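Local atomic coordinates of MaoC family protein (Mycobacterium tuberculosis H37Rv, PDB entry 3KHP), a protein that probably acts as a 3-hydroxyacyl-thioester dehydratase of the MaoC family, interconverting (3R)-hydroxyacyl and enoyl thioesters. Residues 179-184 against 282-287; 185-190 against 275-280. One frame throughout, in Å; residues are numbered along the deposited sequence. Where two conformers were deposited one is given.

Contact 1 (179-184 against 282-287)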
loop_
_atom_site.group_PDB
_atom_site.type_symbol
_atom_site.label_atom_id
_atom_site.label_comp_id
_atom_site.label_asym_id
_atom_site.label_seq_id
_atom_site.Cartn_x
_atom_site.Cartn_y
_atom_site.Cartn_z
ATOM N N PRO A 179 -11.359 -20.196 -23.848
ATOM C CA PRO A 179 -10.238 -21.121 -23.993
ATOM C C PRO A 179 -10.634 -22.549 -23.668
ATOM O O PRO A 179 -11.514 -22.775 -22.834
ATOM C CB PRO A 179 -9.215 -20.617 -22.964
ATOM C CG PRO A 179 -9.626 -19.226 -22.644
ATOM C CD PRO A 179 -11.117 -19.224 -22.773
ATOM N N GLU A 180 -9.972 -23.480 -24.347
ATOM C CA GLU A 180 -10.136 -24.921 -24.165
ATOM C C GLU A 180 -9.340 -25.327 -22.918
ATOM O O GLU A 180 -8.141 -25.036 -22.809
ATOM C CB GLU A 180 -9.596 -25.663 -25.414
ATOM C CG GLU A 180 -9.928 -27.181 -25.554
ATOM C CD GLU A 180 -8.870 -27.996 -26.367
ATOM O OE1 GLU A 180 -8.831 -29.243 -26.224
ATOM O OE2 GLU A 180 -8.075 -27.411 -27.145
ATOM N N PHE A 181 -10.028 -25.966 -21.981
ATOM C CA PHE A 181 -9.404 -26.516 -20.801
ATOM C C PHE A 181 -9.293 -28.004 -20.995
ATOM O O PHE A 181 -10.310 -28.675 -21.098
ATOM C CB PHE A 181 -10.219 -26.211 -19.539
ATOM C CG PHE A 181 -9.989 -24.826 -19.016
ATOM C CD1 PHE A 181 -8.971 -24.572 -18.102
ATOM C CD2 PHE A 181 -10.748 -23.760 -19.481
ATOM C CE1 PHE A 181 -8.747 -23.288 -17.635
ATOM C CE2 PHE A 181 -10.516 -22.486 -19.012
ATOM C CZ PHE A 181 -9.506 -22.251 -18.094
ATOM N N PRO A 182 -8.056 -28.523 -21.041
ATOM C CA PRO A 182 -7.825 -29.951 -21.193
ATOM C C PRO A 182 -8.595 -30.750 -20.180
ATOM O O PRO A 182 -8.786 -30.291 -19.048
ATOM C CB PRO A 182 -6.328 -30.097 -20.930
ATOM C CG PRO A 182 -5.752 -28.779 -21.294
ATOM C CD PRO A 182 -6.795 -27.770 -20.940
ATOM N N ASP A 183 -9.035 -31.939 -20.589
ATOM C CA ASP A 183 -9.747 -32.830 -19.691
ATOM C C ASP A 183 -8.732 -33.707 -18.967
ATOM O O ASP A 183 -8.505 -34.882 -19.334
ATOM C CB ASP A 183 -10.775 -33.683 -20.436
ATOM C CG ASP A 183 -11.524 -34.630 -19.515
ATOM O OD1 ASP A 183 -11.740 -34.303 -18.328
ATOM O OD2 ASP A 183 -11.900 -35.727 -19.985
ATOM N N ARG A 184 -8.122 -33.108 -17.943
ATOM C CA ARG A 184 -7.199 -33.782 -17.022
ATOM C C ARG A 184 -6.985 -32.908 -15.796
ATOM O O ARG A 184 -7.533 -31.800 -15.700
ATOM C CB ARG A 184 -5.852 -34.081 -17.690
ATOM C CG ARG A 184 -5.077 -32.857 -18.108
ATOM C CD ARG A 184 -3.988 -33.236 -19.093
ATOM N NE ARG A 184 -3.460 -32.072 -19.803
ATOM C CZ ARG A 184 -2.599 -31.214 -19.274
ATOM N NH1 ARG A 184 -2.156 -30.171 -19.969
ATOM N NH2 ARG A 184 -2.186 -31.390 -18.034
ATOM N N ARG A 282 2.268 -21.387 -23.881
ATOM C CA ARG A 282 0.860 -21.103 -23.698
ATOM C C ARG A 282 0.310 -21.918 -22.575
ATOM O O ARG A 282 0.671 -23.080 -22.404
ATOM C CB ARG A 282 0.022 -21.470 -24.927
ATOM C CG ARG A 282 0.402 -20.802 -26.222
ATOM C CD ARG A 282 -0.464 -19.613 -26.497
ATOM N NE ARG A 282 -0.211 -19.025 -27.827
ATOM C CZ ARG A 282 0.886 -18.341 -28.163
ATOM N NH1 ARG A 282 1.873 -18.143 -27.291
ATOM N NH2 ARG A 282 1.000 -17.847 -29.387
ATOM N N ALA A 283 -0.621 -21.337 -21.839
ATOM C CA ALA A 283 -1.292 -22.092 -20.812
ATOM C C ALA A 283 -2.673 -21.515 -20.592
ATOM O O ALA A 283 -2.955 -20.409 -21.045
ATOM C CB ALA A 283 -0.482 -22.049 -19.519
ATOM N N VAL A 284 -3.504 -22.265 -19.868
ATOM C CA VAL A 284 -4.794 -21.794 -19.448
ATOM C C VAL A 284 -4.899 -21.961 -17.953
ATOM O O VAL A 284 -4.158 -22.752 -17.376
ATOM C CB VAL A 284 -5.965 -22.525 -20.183
ATOM C CG1 VAL A 284 -5.935 -22.190 -21.662
ATOM C CG2 VAL A 284 -5.927 -24.046 -19.957
ATOM N N PHE A 285 -5.806 -21.221 -17.324
ATOM C CA PHE A 285 -5.951 -21.293 -15.875
ATOM C C PHE A 285 -7.293 -20.856 -15.323
ATOM O O PHE A 285 -8.084 -20.207 -15.984
ATOM C CB PHE A 285 -4.836 -20.474 -15.182
ATOM C CG PHE A 285 -5.038 -18.981 -15.262
ATOM C CD1 PHE A 285 -5.668 -18.298 -14.225
ATOM C CD2 PHE A 285 -4.639 -18.265 -16.378
ATOM C CE1 PHE A 285 -5.860 -16.917 -14.287
ATOM C CE2 PHE A 285 -4.834 -16.900 -16.453
ATOM C CZ PHE A 285 -5.447 -16.216 -15.409
ATOM N N ARG A 286 -7.523 -21.226 -14.074
ATOM C CA ARG A 286 -8.560 -20.626 -13.266
ATOM C C ARG A 286 -7.985 -20.280 -11.925
ATOM O O ARG A 286 -7.009 -20.884 -11.488
ATOM C CB ARG A 286 -9.710 -21.584 -13.025
ATOM C CG ARG A 286 -10.462 -21.955 -14.245
ATOM C CD ARG A 286 -11.789 -22.669 -13.892
ATOM N NE ARG A 286 -11.661 -24.102 -14.047
ATOM C CZ ARG A 286 -11.990 -24.796 -15.138
ATOM N NH1 ARG A 286 -12.505 -24.214 -16.216
ATOM N NH2 ARG A 286 -11.798 -26.102 -15.139
ATOM N N THR A 287 -8.637 -19.331 -11.259
ATOM C CA THR A 287 -8.404 -19.090 -9.842
ATOM C C THR A 287 -9.689 -19.363 -9.073
ATOM O O THR A 287 -10.742 -18.985 -9.529
ATOM C CB THR A 287 -7.902 -17.687 -9.650
ATOM O OG1 THR A 287 -6.740 -17.522 -10.478
ATOM C CG2 THR A 287 -7.545 -17.435 -8.205
#

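Contact 2 (185-190 against 275-280)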
loop_
_atom_site.group_PDB
_atom_site.type_symbol
_atom_site.label_atom_id
_atom_site.label_comp_id
_atom_site.label_asym_id
_atom_site.label_seq_id
_atom_site.Cartn_x
_atom_site.Cartn_y
_atom_site.Cartn_z
ATOM N N HIS A 185 -6.197 -33.414 -14.857
ATOM C CA HIS A 185 -5.872 -32.656 -13.662
ATOM C C HIS A 185 -4.954 -31.504 -14.054
ATOM O O HIS A 185 -4.168 -31.629 -14.981
ATOM C CB HIS A 185 -5.177 -33.530 -12.613
ATOM C CG HIS A 185 -6.085 -34.502 -11.934
ATOM N ND1 HIS A 185 -5.616 -35.629 -11.287
ATOM C CD2 HIS A 185 -7.435 -34.529 -11.805
ATOM C CE1 HIS A 185 -6.637 -36.293 -10.776
ATOM N NE2 HIS A 185 -7.752 -35.648 -11.077
ATOM N N PRO A 186 -5.048 -30.385 -13.333
ATOM C CA PRO A 186 -4.114 -29.294 -13.603
ATOM C C PRO A 186 -2.648 -29.724 -13.432
ATOM O O PRO A 186 -2.331 -30.547 -12.599
ATOM C CB PRO A 186 -4.489 -28.229 -12.571
ATOM C CG PRO A 186 -5.416 -28.879 -11.608
ATOM C CD PRO A 186 -5.992 -30.087 -12.238
ATOM N N ASP A 187 -1.780 -29.150 -14.244
ATOM C CA ASP A 187 -0.360 -29.362 -14.127
ATOM C C ASP A 187 0.188 -28.737 -12.836
ATOM O O ASP A 187 1.191 -29.197 -12.296
ATOM C CB ASP A 187 0.336 -28.759 -15.365
ATOM C CG ASP A 187 -0.082 -29.452 -16.665
ATOM O OD1 ASP A 187 -0.300 -30.671 -16.630
ATOM O OD2 ASP A 187 -0.203 -28.794 -17.717
ATOM N N ALA A 188 -0.464 -27.695 -12.334
ATOM C CA ALA A 188 0.040 -27.012 -11.139
ATOM C C ALA A 188 -1.083 -26.260 -10.437
ATOM O O ALA A 188 -2.009 -25.732 -11.081
ATOM C CB ALA A 188 1.191 -26.078 -11.501
ATOM N N ARG A 189 -1.034 -26.312 -9.113
ATOM C CA ARG A 189 -1.936 -25.571 -8.259
ATOM C C ARG A 189 -1.097 -24.698 -7.327
ATOM O O ARG A 189 -0.367 -25.216 -6.487
ATOM C CB ARG A 189 -2.820 -26.526 -7.461
ATOM C CG ARG A 189 -3.983 -25.839 -6.754
ATOM C CD ARG A 189 -4.796 -26.818 -5.910
ATOM N NE ARG A 189 -5.690 -27.627 -6.731
ATOM C CZ ARG A 189 -6.949 -27.303 -7.010
ATOM N NH1 ARG A 189 -7.482 -26.174 -6.525
ATOM N NH2 ARG A 189 -7.675 -28.107 -7.776
ATOM N N ILE A 190 -1.209 -23.377 -7.501
ATOM C CA ILE A 190 -0.473 -22.420 -6.704
ATOM C C ILE A 190 -1.443 -21.668 -5.813
ATOM O O ILE A 190 -2.249 -20.896 -6.296
ATOM C CB ILE A 190 0.290 -21.451 -7.569
ATOM C CG1 ILE A 190 0.990 -22.202 -8.691
ATOM C CG2 ILE A 190 1.281 -20.601 -6.709
ATOM C CD1 ILE A 190 1.965 -23.237 -8.219
ATOM N N ILE A 275 -3.457 -24.375 -13.122
ATOM C CA ILE A 275 -2.835 -24.056 -14.376
ATOM C C ILE A 275 -2.686 -25.340 -15.206
ATOM O O ILE A 275 -2.489 -26.423 -14.652
ATOM C CB ILE A 275 -1.462 -23.429 -14.136
ATOM C CG1 ILE A 275 -1.580 -22.200 -13.205
ATOM C CG2 ILE A 275 -0.801 -23.063 -15.463
ATOM C CD1 ILE A 275 -0.230 -21.622 -12.759
ATOM N N TRP A 276 -2.787 -25.198 -16.528
ATOM C CA TRP A 276 -2.596 -26.294 -17.465
ATOM C C TRP A 276 -1.704 -25.790 -18.551
ATOM O O TRP A 276 -2.087 -24.831 -19.250
ATOM C CB TRP A 276 -3.919 -26.702 -18.132
ATOM C CG TRP A 276 -4.898 -27.400 -17.275
ATOM C CD1 TRP A 276 -5.107 -28.741 -17.206
ATOM C CD2 TRP A 276 -5.838 -26.805 -16.383
ATOM N NE1 TRP A 276 -6.113 -29.024 -16.311
ATOM C CE2 TRP A 276 -6.575 -27.848 -15.792
ATOM C CE3 TRP A 276 -6.129 -25.494 -16.020
ATOM C CZ2 TRP A 276 -7.570 -27.614 -14.861
ATOM C CZ3 TRP A 276 -7.129 -25.273 -15.101
ATOM C CH2 TRP A 276 -7.834 -26.317 -14.536
ATOM N N ARG A 277 -0.528 -26.407 -18.707
ATOM C CA ARG A 277 0.341 -26.118 -19.848
ATOM C C ARG A 277 -0.262 -26.764 -21.088
ATOM O O ARG A 277 -0.548 -27.956 -21.107
ATOM C CB ARG A 277 1.765 -26.638 -19.612
ATOM C CG ARG A 277 2.532 -25.826 -18.590
ATOM C CD ARG A 277 3.880 -26.435 -18.292
ATOM N NE ARG A 277 4.693 -25.560 -17.451
ATOM C CZ ARG A 277 4.700 -25.597 -16.124
ATOM N NH1 ARG A 277 3.939 -26.469 -15.468
ATOM N NH2 ARG A 277 5.478 -24.762 -15.450
ATOM N N THR A 278 -0.483 -25.983 -22.116
ATOM C CA THR A 278 -1.167 -26.517 -23.280
ATOM C C THR A 278 -0.257 -26.670 -24.485
ATOM O O THR A 278 -0.383 -27.602 -25.222
ATOM C CB THR A 278 -2.412 -25.648 -23.659
ATOM O OG1 THR A 278 -1.988 -24.331 -23.991
ATOM C CG2 THR A 278 -3.399 -25.608 -22.522
ATOM N N GLU A 279 0.672 -25.764 -24.674
ATOM C CA GLU A 279 1.392 -25.697 -25.926
ATOM C C GLU A 279 2.603 -24.860 -25.613
ATOM O O GLU A 279 2.491 -23.885 -24.887
ATOM C CB GLU A 279 0.494 -25.006 -26.957
ATOM C CG GLU A 279 1.137 -24.614 -28.297
ATOM C CD GLU A 279 0.203 -23.755 -29.140
ATOM O OE1 GLU A 279 -1.011 -24.056 -29.168
ATOM O OE2 GLU A 279 0.672 -22.779 -29.761
ATOM N N PRO A 280 3.771 -25.222 -26.151
ATOM C CA PRO A 280 4.898 -24.407 -25.738
ATOM C C PRO A 280 4.516 -22.931 -25.715
ATOM O O PRO A 280 3.950 -22.407 -26.675
ATOM C CB PRO A 280 5.967 -24.698 -26.802
ATOM C CG PRO A 280 5.605 -26.053 -27.360
ATOM C CD PRO A 280 4.097 -26.131 -27.269
#

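Contact 1 (179-184 against 282-287)
The ring of Phe-181 is wedged into a hollow between Val-284 and Arg-286, two residues whose side chains rise from the same face of strand 282-287. Val-284 closes one face of the ring: its CB lies 4.2 Å from the Phe-181 ring centroid in a CH-pi contact, while CG2 comes within 3.6 Å of Phe-181 CD1. Over the other face the Arg-286 guanidinium is stacked at 27° to the ring plane. Arg-286 CZ lies 4.3 Å from the Phe-181 ring centroid, nearly over its centre, so a cation-pi component is likely. Arg-286 gets there by bending at its third torsion (chi3 -101°), which folds the guanidinium back over the phenyl group. The far edge of the ring drops between these two walls onto the strand backbone, where Phe-181 CZ reaches Phe-285 O at 3.3 Å. Val-284 is itself a bump fitted under the bend of the loop: CG1 meets Pro-179 CB at 3.9 Å, and CG2 also touches the carbonyl oxygen of Glu-180 and CD of Pro-182. Phe-285, by contrast, sends its side chain through to the opposite face, onto Ala-238 and Leu-242 of helix 231-245. Trp-276 adds an edge-to-face partner for Phe-181. The loop thus runs roughly crosswise to the strand and anchors one aromatic on the side of the sheet turned away from that helix, in keeping with the hot-dog fold of MaoC-like domains, in which an antiparallel sheet wraps around a central helix.

Contact 2 (185-190 against 275-280)
A classic beta bulge starts the pairing of the edge strand 188-192 with strand 271-279: Asp-187 and Ala-188 together face Ile-275. Ala-188 and Ile-275 form an antiparallel hydrogen-bonded pair, in which Ile-275 N donates to Ala-188 O at 2.8 Å. In return the carbonyl oxygen of Ile-275 receives two weak bonds, from Asp-187 N at 2.8 Å with a bent N-H...O angle of 123°, and from Ala-188 N at 3.3 Å. At the bulge the Asp-187 carboxylate reaches along the neighbouring strand. With CG beside its backbone N and anti to the carbonyl carbon (chi1 -63°), Asp-187 directs OD2 to Arg-277 N at 2.6 Å, accepting that N-H with the lone pair turned away from OD1. OD1 in turn forms a salt bridge with Arg-184. Just before the bulge, Pro-186 lies alongside Trp-276, covering one face of the indole toward its rim. Pro-186 CA sits 3.6 Å from the centroid of the Trp-276 five-membered ring as a CH-pi donor, and Pro-186 CB is 3.9 Å from Trp-276 CE2. The indole NE1 is bonded to the carbonyl oxygen of Arg-184, which would limit rotation of the indole. Beyond the bulge, Ile-190 CG1 makes a looser apolar contact with Ile-275 CD1. In one of its two conformers, Arg-277 extends to a salt bridge with Glu-245 of helix 231-245, and Asp-187 CB lies near the guanidinium edge. Both oxygens of Asp-187 are engaged: OD2 takes the Arg-277 amide, and the Arg-184 guanidinium lies against the carboxylate, which would be expected to stabilise its negative charge and to hold it in a defined orientation at the start of the edge strand.

In the fold
Contacts 1 and 2 are consecutive halves of one attachment, their centres about 7 Å apart: the chain of 179-190 first crosses strand 282-289 and then settles beside strand 271-279 as an edge strand. Because strands 271-279 and 282-289 are sheet neighbours, the two contacts share a probable backbone hydrogen bond, Trp-276 N to Val-284 O, 2.9 Å. Trp-276 is thus the residue common to both. Arg-184, a residue of contact 1, also reaches contact 2 through its NH1, which packs 3.0 Å from Arg-277 O. Contact 2 is nested in sequence within contact 1, and their centres lie about 20 and 18 Å, respectively, from the centre of the chain.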